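Local coordinates for protein importin subunit beta-1 (Saccharomyces cerevisiae, PDB 5OWU) that carries proteins into the nucleus as the importin beta subunit, working with importin alpha, which recognises the classical nuclear localization signal of the cargo, at residues K93-L104 / A115-E126. Numbering follows the deposited sequence. Where two conformers were deposited one is given.
Sequences KNQIKTNALTAL and AAQLIAAIADIE
Ala103 and Ala115 meet methyl to methyl, their CB atoms 3.6 Å apart, where segments 93-104 and 115-126, in HEAT repeat 3, come nearest. The helices run roughly antiparallel, at 144°, as the paired helices of a HEAT repeat do, and their short segments diverge from this end. Alanine suits the place because a single methyl lets the backbones come near: Leu104 CA and Ala115 CA are 5.1 Å apart. Next to it, Ile119 lays CG1 on the methyl of Ala100, while its CD1 ends 3.8 Å from Leu104 CB. Leu104 has CG anti to its backbone N (chi1 -177°), which carries the branched end of the side chain across Ile119 at about a right angle and brings CD1 onto Ala116 CB. Where the backbones lie farther apart, an isoleucine takes the place held by Ala100, and Ile96 CG2 reaches Ile122 CD1 at 4.0 Å.

At the far end the apolar packing gives way to long polar chains and a water. Lys97, partly exposed and bent at chi3, reaches Glu126 from the opposite direction, and a salt bridge joins Lys97 NZ to Glu126 OE1 at 2.4 Å, a doubtful length, shorter than usual. The water accepts from Lys97 NZ and donates weakly to Glu126 OE2. That oxygen also takes a hydrogen bond from the indole of Trp84, while Lys93 passes its CD beside it and sends its ammonium group to the carbonyls of Ile85 and Val88. A leucine in place of Glu126 would probably leave the Lys97 ammonium without its countercharge and the Trp84 N-H without its acceptor. Apolar packing is therefore consistent with the close helix approach at one end, whereas at the other a buried carboxylate, paired with lysine, probably keeps its negative charge.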
ATOM      1  N   LYS A  93     -36.576  -3.477 -18.605  1.00 27.97           N
ATOM      2  CA  LYS A  93     -35.925  -2.496 -17.740  1.00 27.40           C
ATOM      3  C   LYS A  93     -36.920  -1.904 -16.755  1.00 28.00           C
ATOM      4  O   LYS A  93     -36.678  -1.880 -15.543  1.00 26.78           O
ATOM      5  CB  LYS A  93     -35.302  -1.380 -18.579  1.00 24.00           C
ATOM      6  CG  LYS A  93     -34.006  -1.722 -19.298  1.00 26.68           C
ATOM      7  CD  LYS A  93     -33.322  -0.424 -19.734  1.00 23.73           C
ATOM      8  CE  LYS A  93     -32.071  -0.654 -20.571  1.00 28.95           C
ATOM      9  NZ  LYS A  93     -32.367  -1.152 -21.953  1.00 30.21           N
ATOM     10  N   ASN A  94     -38.057  -1.422 -17.267  1.00 27.57           N
ATOM     11  CA  ASN A  94     -39.045  -0.787 -16.403  0.55 28.50           C
ATOM     12  C   ASN A  94     -39.543  -1.744 -15.327  1.00 27.54           C
ATOM     13  O   ASN A  94     -39.713  -1.348 -14.166  1.00 31.16           O
ATOM     14  CB  ASN A  94     -40.214  -0.261 -17.233  0.55 33.59           C
ATOM     15  CG  ASN A  94     -39.824   0.918 -18.105  0.55 40.05           C
ATOM     16  OD1 ASN A  94     -38.754   1.501 -17.937  0.55 45.80           O
ATOM     17  ND2 ASN A  94     -40.698   1.279 -19.038  0.55 43.84           N
ATOM     18  N   GLN A  95     -39.790  -3.005 -15.687  1.00 31.08           N
ATOM     19  CA  GLN A  95     -40.264  -3.950 -14.678  1.00 34.70           C
ATOM     20  C   GLN A  95     -39.193  -4.232 -13.631  1.00 30.43           C
ATOM     21  O   GLN A  95     -39.498  -4.328 -12.436  1.00 28.77           O
ATOM     22  CB  GLN A  95     -40.725  -5.253 -15.331  1.00 37.94           C
ATOM     23  CG  GLN A  95     -42.222  -5.297 -15.629  1.00 58.19           C
ATOM     24  CD  GLN A  95     -43.070  -5.437 -14.369  1.00 63.86           C
ATOM     25  OE1 GLN A  95     -43.054  -4.573 -13.491  1.00 68.56           O
ATOM     26  NE2 GLN A  95     -43.809  -6.536 -14.276  1.00 70.15           N
ATOM     27  N   ILE A  96     -37.933  -4.368 -14.053  1.00 28.67           N
ATOM     28  CA  ILE A  96     -36.855  -4.647 -13.105  1.00 25.47           C
ATOM     29  C   ILE A  96     -36.693  -3.483 -12.133  1.00 22.33           C
ATOM     30  O   ILE A  96     -36.572  -3.677 -10.918  1.00 26.04           O
ATOM     31  CB  ILE A  96     -35.542  -4.935 -13.854  1.00 23.32           C
ATOM     32  CG1 ILE A  96     -35.680  -6.219 -14.688  1.00 24.61           C
ATOM     33  CG2 ILE A  96     -34.375  -5.044 -12.881  1.00 28.29           C
ATOM     34  CD1 ILE A  96     -34.566  -6.435 -15.676  1.00 27.08           C
ATOM     35  N   LYS A  97     -36.678  -2.255 -12.660  1.00 25.97           N
ATOM     36  CA  LYS A  97     -36.533  -1.079 -11.808  1.00 24.74           C
ATOM     37  C   LYS A  97     -37.698  -0.969 -10.834  1.00 26.21           C
ATOM     38  O   LYS A  97     -37.498  -0.705  -9.643  1.00 28.67           O
ATOM     39  CB  LYS A  97     -36.448   0.183 -12.662  1.00 24.65           C
ATOM     40  CG  LYS A  97     -35.241   0.278 -13.569  1.00 26.46           C
ATOM     41  CD  LYS A  97     -35.248   1.645 -14.234  1.00 36.94           C
ATOM     42  CE  LYS A  97     -34.651   1.638 -15.607  1.00 40.66           C
ATOM     43  NZ  LYS A  97     -34.787   2.989 -16.230  1.00 34.92           N
ATOM     44  N   THR A  98     -38.925  -1.174 -11.324  1.00 25.24           N
ATOM     45  CA  THR A  98     -40.087  -1.140 -10.439  1.00 36.08           C
ATOM     46  C   THR A  98     -39.975  -2.182  -9.328  1.00 32.70           C
ATOM     47  O   THR A  98     -40.284  -1.895  -8.165  1.00 27.21           O
ATOM     48  CB  THR A  98     -41.367  -1.357 -11.249  1.00 42.78           C
ATOM     49  OG1 THR A  98     -41.472  -0.340 -12.253  1.00 46.03           O
ATOM     50  CG2 THR A  98     -42.600  -1.295 -10.349  1.00 30.73           C
ATOM     51  N   ASN A  99     -39.547  -3.402  -9.667  1.00 30.51           N
ATOM     52  CA  ASN A  99     -39.436  -4.451  -8.654  1.00 30.79           C
ATOM     53  C   ASN A  99     -38.352  -4.122  -7.635  1.00 24.08           C
ATOM     54  O   ASN A  99     -38.539  -4.326  -6.427  1.00 25.84           O
ATOM     55  CB  ASN A  99     -39.153  -5.798  -9.323  1.00 23.38           C
ATOM     56  CG  ASN A  99     -40.362  -6.348 -10.062  1.00 35.82           C
ATOM     57  OD1 ASN A  99     -41.482  -5.870  -9.887  1.00 33.43           O
ATOM     58  ND2 ASN A  99     -40.139  -7.360 -10.890  1.00 29.63           N
ATOM     59  N   ALA A 100     -37.213  -3.609  -8.103  1.00 24.63           N
ATOM     60  CA  ALA A 100     -36.149  -3.203  -7.194  1.00 27.84           C
ATOM     61  C   ALA A 100     -36.625  -2.112  -6.244  1.00 25.90           C
ATOM     62  O   ALA A 100     -36.348  -2.160  -5.040  1.00 28.09           O
ATOM     63  CB  ALA A 100     -34.943  -2.717  -7.992  1.00 23.10           C
ATOM     64  N   LEU A 101     -37.341  -1.116  -6.768  1.00 29.50           N
ATOM     65  CA  LEU A 101     -37.864  -0.056  -5.911  1.00 24.66           C
ATOM     66  C   LEU A 101     -38.888  -0.599  -4.926  1.00 28.43           C
ATOM     67  O   LEU A 101     -38.967  -0.122  -3.790  1.00 31.19           O
ATOM     68  CB  LEU A 101     -38.479   1.054  -6.764  1.00 27.77           C
ATOM     69  CG  LEU A 101     -37.488   2.012  -7.432  1.00 27.69           C
ATOM     70  CD1 LEU A 101     -38.173   2.806  -8.533  1.00 30.34           C
ATOM     71  CD2 LEU A 101     -36.869   2.947  -6.400  1.00 32.73           C
ATOM     72  N   THR A 102     -39.671  -1.598  -5.334  1.00 29.68           N
ATOM     73  CA  THR A 102     -40.581  -2.242  -4.394  1.00 28.12           C
ATOM     74  C   THR A 102     -39.806  -2.881  -3.253  1.00 32.66           C
ATOM     75  O   THR A 102     -40.155  -2.716  -2.079  1.00 30.53           O
ATOM     76  CB  THR A 102     -41.433  -3.288  -5.114  1.00 33.03           C
ATOM     77  OG1 THR A 102     -42.337  -2.635  -6.013  1.00 35.33           O
ATOM     78  CG2 THR A 102     -42.231  -4.133  -4.111  1.00 32.54           C
ATOM     79  N   ALA A 103     -38.736  -3.605  -3.578  1.00 30.13           N
ATOM     80  CA  ALA A 103     -37.956  -4.262  -2.538  1.00 24.99           C
ATOM     81  C   ALA A 103     -37.229  -3.250  -1.653  1.00 24.22           C
ATOM     82  O   ALA A 103     -36.976  -3.528  -0.475  1.00 24.61           O
ATOM     83  CB  ALA A 103     -36.965  -5.234  -3.175  1.00 26.90           C
ATOM     84  N   LEU A 104     -36.908  -2.068  -2.190  1.00 23.03           N
ATOM     85  CA  LEU A 104     -36.142  -1.091  -1.422  1.00 27.58           C
ATOM     86  C   LEU A 104     -36.860  -0.708  -0.134  1.00 26.66           C
ATOM     87  O   LEU A 104     -36.216  -0.477   0.899  1.00 22.78           O
ATOM     88  CB  LEU A 104     -35.879   0.154  -2.261  1.00 24.98           C
ATOM     89  CG  LEU A 104     -35.013   1.209  -1.570  1.00 26.54           C
ATOM     90  CD1 LEU A 104     -33.584   0.721  -1.414  1.00 23.64           C
ATOM     91  CD2 LEU A 104     -35.064   2.518  -2.335  1.00 31.32           C
ATOM     92  N   ALA A 115     -31.678  -4.748  -2.406  1.00 21.07           N
ATOM     93  CA  ALA A 115     -32.349  -3.906  -3.384  1.00 25.28           C
ATOM     94  C   ALA A 115     -31.592  -2.602  -3.593  1.00 23.75           C
ATOM     95  O   ALA A 115     -31.488  -2.111  -4.722  1.00 22.36           O
ATOM     96  CB  ALA A 115     -33.780  -3.635  -2.925  1.00 22.34           C
ATOM     97  N   ALA A 116     -31.050  -2.028  -2.518  1.00 24.52           N
ATOM     98  CA  ALA A 116     -30.293  -0.788  -2.636  1.00 29.83           C
ATOM     99  C   ALA A 116     -29.051  -0.986  -3.492  1.00 22.32           C
ATOM    100  O   ALA A 116     -28.703  -0.122  -4.305  1.00 24.98           O
ATOM    101  CB  ALA A 116     -29.906  -0.272  -1.248  1.00 25.45           C
ATOM    102  N   GLN A 117     -28.363  -2.116  -3.320  1.00 23.16           N
ATOM    103  CA  GLN A 117     -27.194  -2.387  -4.152  1.00 21.35           C
ATOM    104  C   GLN A 117     -27.581  -2.572  -5.620  1.00 21.52           C
ATOM    105  O   GLN A 117     -26.866  -2.108  -6.523  1.00 22.35           O
ATOM    106  CB  GLN A 117     -26.460  -3.617  -3.629  1.00 28.04           C
ATOM    107  CG  GLN A 117     -25.919  -3.470  -2.225  1.00 31.14           C
ATOM    108  CD  GLN A 117     -25.009  -4.618  -1.831  1.00 36.13           C
ATOM    109  OE1 GLN A 117     -24.003  -4.882  -2.485  1.00 37.45           O
ATOM    110  NE2 GLN A 117     -25.359  -5.302  -0.752  1.00 42.16           N
ATOM    111  N   LEU A 118     -28.712  -3.240  -5.878  1.00 24.90           N
ATOM    112  CA  LEU A 118     -29.168  -3.434  -7.256  1.00 21.00           C
ATOM    113  C   LEU A 118     -29.551  -2.108  -7.902  1.00 19.71           C
ATOM    114  O   LEU A 118     -29.155  -1.814  -9.043  1.00 25.25           O
ATOM    115  CB  LEU A 118     -30.355  -4.406  -7.276  1.00 21.67           C
ATOM    116  CG  LEU A 118     -31.014  -4.671  -8.636  1.00 25.29           C
ATOM    117  CD1 LEU A 118     -30.017  -5.282  -9.577  1.00 25.25           C
ATOM    118  CD2 LEU A 118     -32.213  -5.574  -8.484  1.00 24.22           C
ATOM    119  N   ILE A 119     -30.342  -1.302  -7.188  1.00 19.57           N
ATOM    120  CA  ILE A 119     -30.690   0.031  -7.663  1.00 18.65           C
ATOM    121  C   ILE A 119     -29.427   0.818  -7.971  1.00 21.10           C
ATOM    122  O   ILE A 119     -29.330   1.478  -9.010  1.00 23.52           O
ATOM    123  CB  ILE A 119     -31.570   0.756  -6.628  1.00 24.28           C
ATOM    124  CG1 ILE A 119     -32.959   0.119  -6.587  1.00 30.78           C
ATOM    125  CG2 ILE A 119     -31.669   2.249  -6.944  1.00 22.80           C
ATOM    126  CD1 ILE A 119     -33.774   0.509  -5.375  1.00 31.45           C
ATOM    127  N   ALA A 120     -28.435   0.748  -7.080  1.00 26.24           N
ATOM    128  CA  ALA A 120     -27.188   1.470  -7.302  1.00 29.39           C
ATOM    129  C   ALA A 120     -26.524   1.042  -8.605  1.00 29.29           C
ATOM    130  O   ALA A 120     -26.024   1.885  -9.356  1.00 25.00           O
ATOM    131  CB  ALA A 120     -26.233   1.257  -6.127  1.00 27.69           C
ATOM    132  N   ALA A 121     -26.491  -0.265  -8.883  1.00 23.39           N
ATOM    133  CA  ALA A 121     -25.845  -0.747 -10.109  1.00 23.94           C
ATOM    134  C   ALA A 121     -26.563  -0.236 -11.360  1.00 19.77           C
ATOM    135  O   ALA A 121     -25.933   0.255 -12.316  1.00 24.01           O
ATOM    136  CB  ALA A 121     -25.810  -2.275 -10.106  1.00 26.23           C
ATOM    137  N   ILE A 122     -27.892  -0.345 -11.370  1.00 20.78           N
ATOM    138  CA  ILE A 122     -28.647   0.123 -12.526  1.00 23.33           C
ATOM    139  C   ILE A 122     -28.452   1.623 -12.702  1.00 25.84           C
ATOM    140  O   ILE A 122     -28.204   2.107 -13.809  1.00 24.41           O
ATOM    141  CB  ILE A 122     -30.135  -0.246 -12.381  1.00 20.58           C
ATOM    142  CG1 ILE A 122     -30.308  -1.770 -12.399  1.00 21.39           C
ATOM    143  CG2 ILE A 122     -30.963   0.387 -13.505  1.00 20.89           C
ATOM    144  CD1 ILE A 122     -31.652  -2.233 -11.867  1.00 23.83           C
ATOM    145  N   ALA A 123     -28.558   2.380 -11.605  1.00 29.18           N
ATOM    146  CA  ALA A 123     -28.367   3.826 -11.667  1.00 24.51           C
ATOM    147  C   ALA A 123     -26.989   4.172 -12.203  1.00 20.95           C
ATOM    148  O   ALA A 123     -26.844   5.099 -13.003  1.00 28.30           O
ATOM    149  CB  ALA A 123     -28.559   4.449 -10.279  1.00 26.43           C
ATOM    150  N   ASP A 124     -25.962   3.450 -11.755  1.00 19.79           N
ATOM    151  CA  ASP A 124     -24.618   3.706 -12.246  1.00 22.66           C
ATOM    152  C   ASP A 124     -24.538   3.505 -13.747  1.00 25.46           C
ATOM    153  O   ASP A 124     -23.714   4.142 -14.411  1.00 28.19           O
ATOM    154  CB  ASP A 124     -23.611   2.805 -11.537  1.00 26.16           C
ATOM    155  CG  ASP A 124     -23.240   3.322 -10.153  1.00 38.37           C
ATOM    156  OD1 ASP A 124     -23.561   4.483  -9.846  1.00 32.70           O
ATOM    157  OD2 ASP A 124     -22.627   2.571  -9.374  1.00 41.12           O
ATOM    158  N   ILE A 125     -25.378   2.632 -14.308  1.00 28.24           N
ATOM    159  CA  ILE A 125     -25.408   2.525 -15.765  1.00 28.46           C
ATOM    160  C   ILE A 125     -26.218   3.659 -16.389  1.00 27.68           C
ATOM    161  O   ILE A 125     -25.779   4.291 -17.353  1.00 29.01           O
ATOM    162  CB  ILE A 125     -25.959   1.157 -16.191  1.00 22.45           C
ATOM    163  CG1 ILE A 125     -24.970   0.061 -15.812  1.00 26.12           C
ATOM    164  CG2 ILE A 125     -26.212   1.136 -17.708  1.00 25.15           C
ATOM    165  CD1 ILE A 125     -25.598  -1.315 -15.724  1.00 22.18           C
ATOM    166  N   GLU A 126     -27.414   3.929 -15.871  1.00 25.48           N
ATOM    167  CA  GLU A 126     -28.374   4.752 -16.598  1.00 21.38           C
ATOM    168  C   GLU A 126     -28.209   6.255 -16.370  1.00 32.89           C
ATOM    169  O   GLU A 126     -28.347   7.034 -17.316  1.00 30.33           O
ATOM    170  CB  GLU A 126     -29.793   4.332 -16.229  1.00 21.74           C
ATOM    171  CG  GLU A 126     -30.130   2.891 -16.667  1.00 26.43           C
ATOM    172  CD  GLU A 126     -31.615   2.670 -16.871  1.00 33.09           C
ATOM    173  OE1 GLU A 126     -32.417   3.534 -16.453  1.00 28.24           O
ATOM    174  OE2 GLU A 126     -31.985   1.628 -17.453  1.00 27.27           O
TER
HETATM  175  O   HOH W   1     -34.025   3.010 -19.079  1.00 35.37           O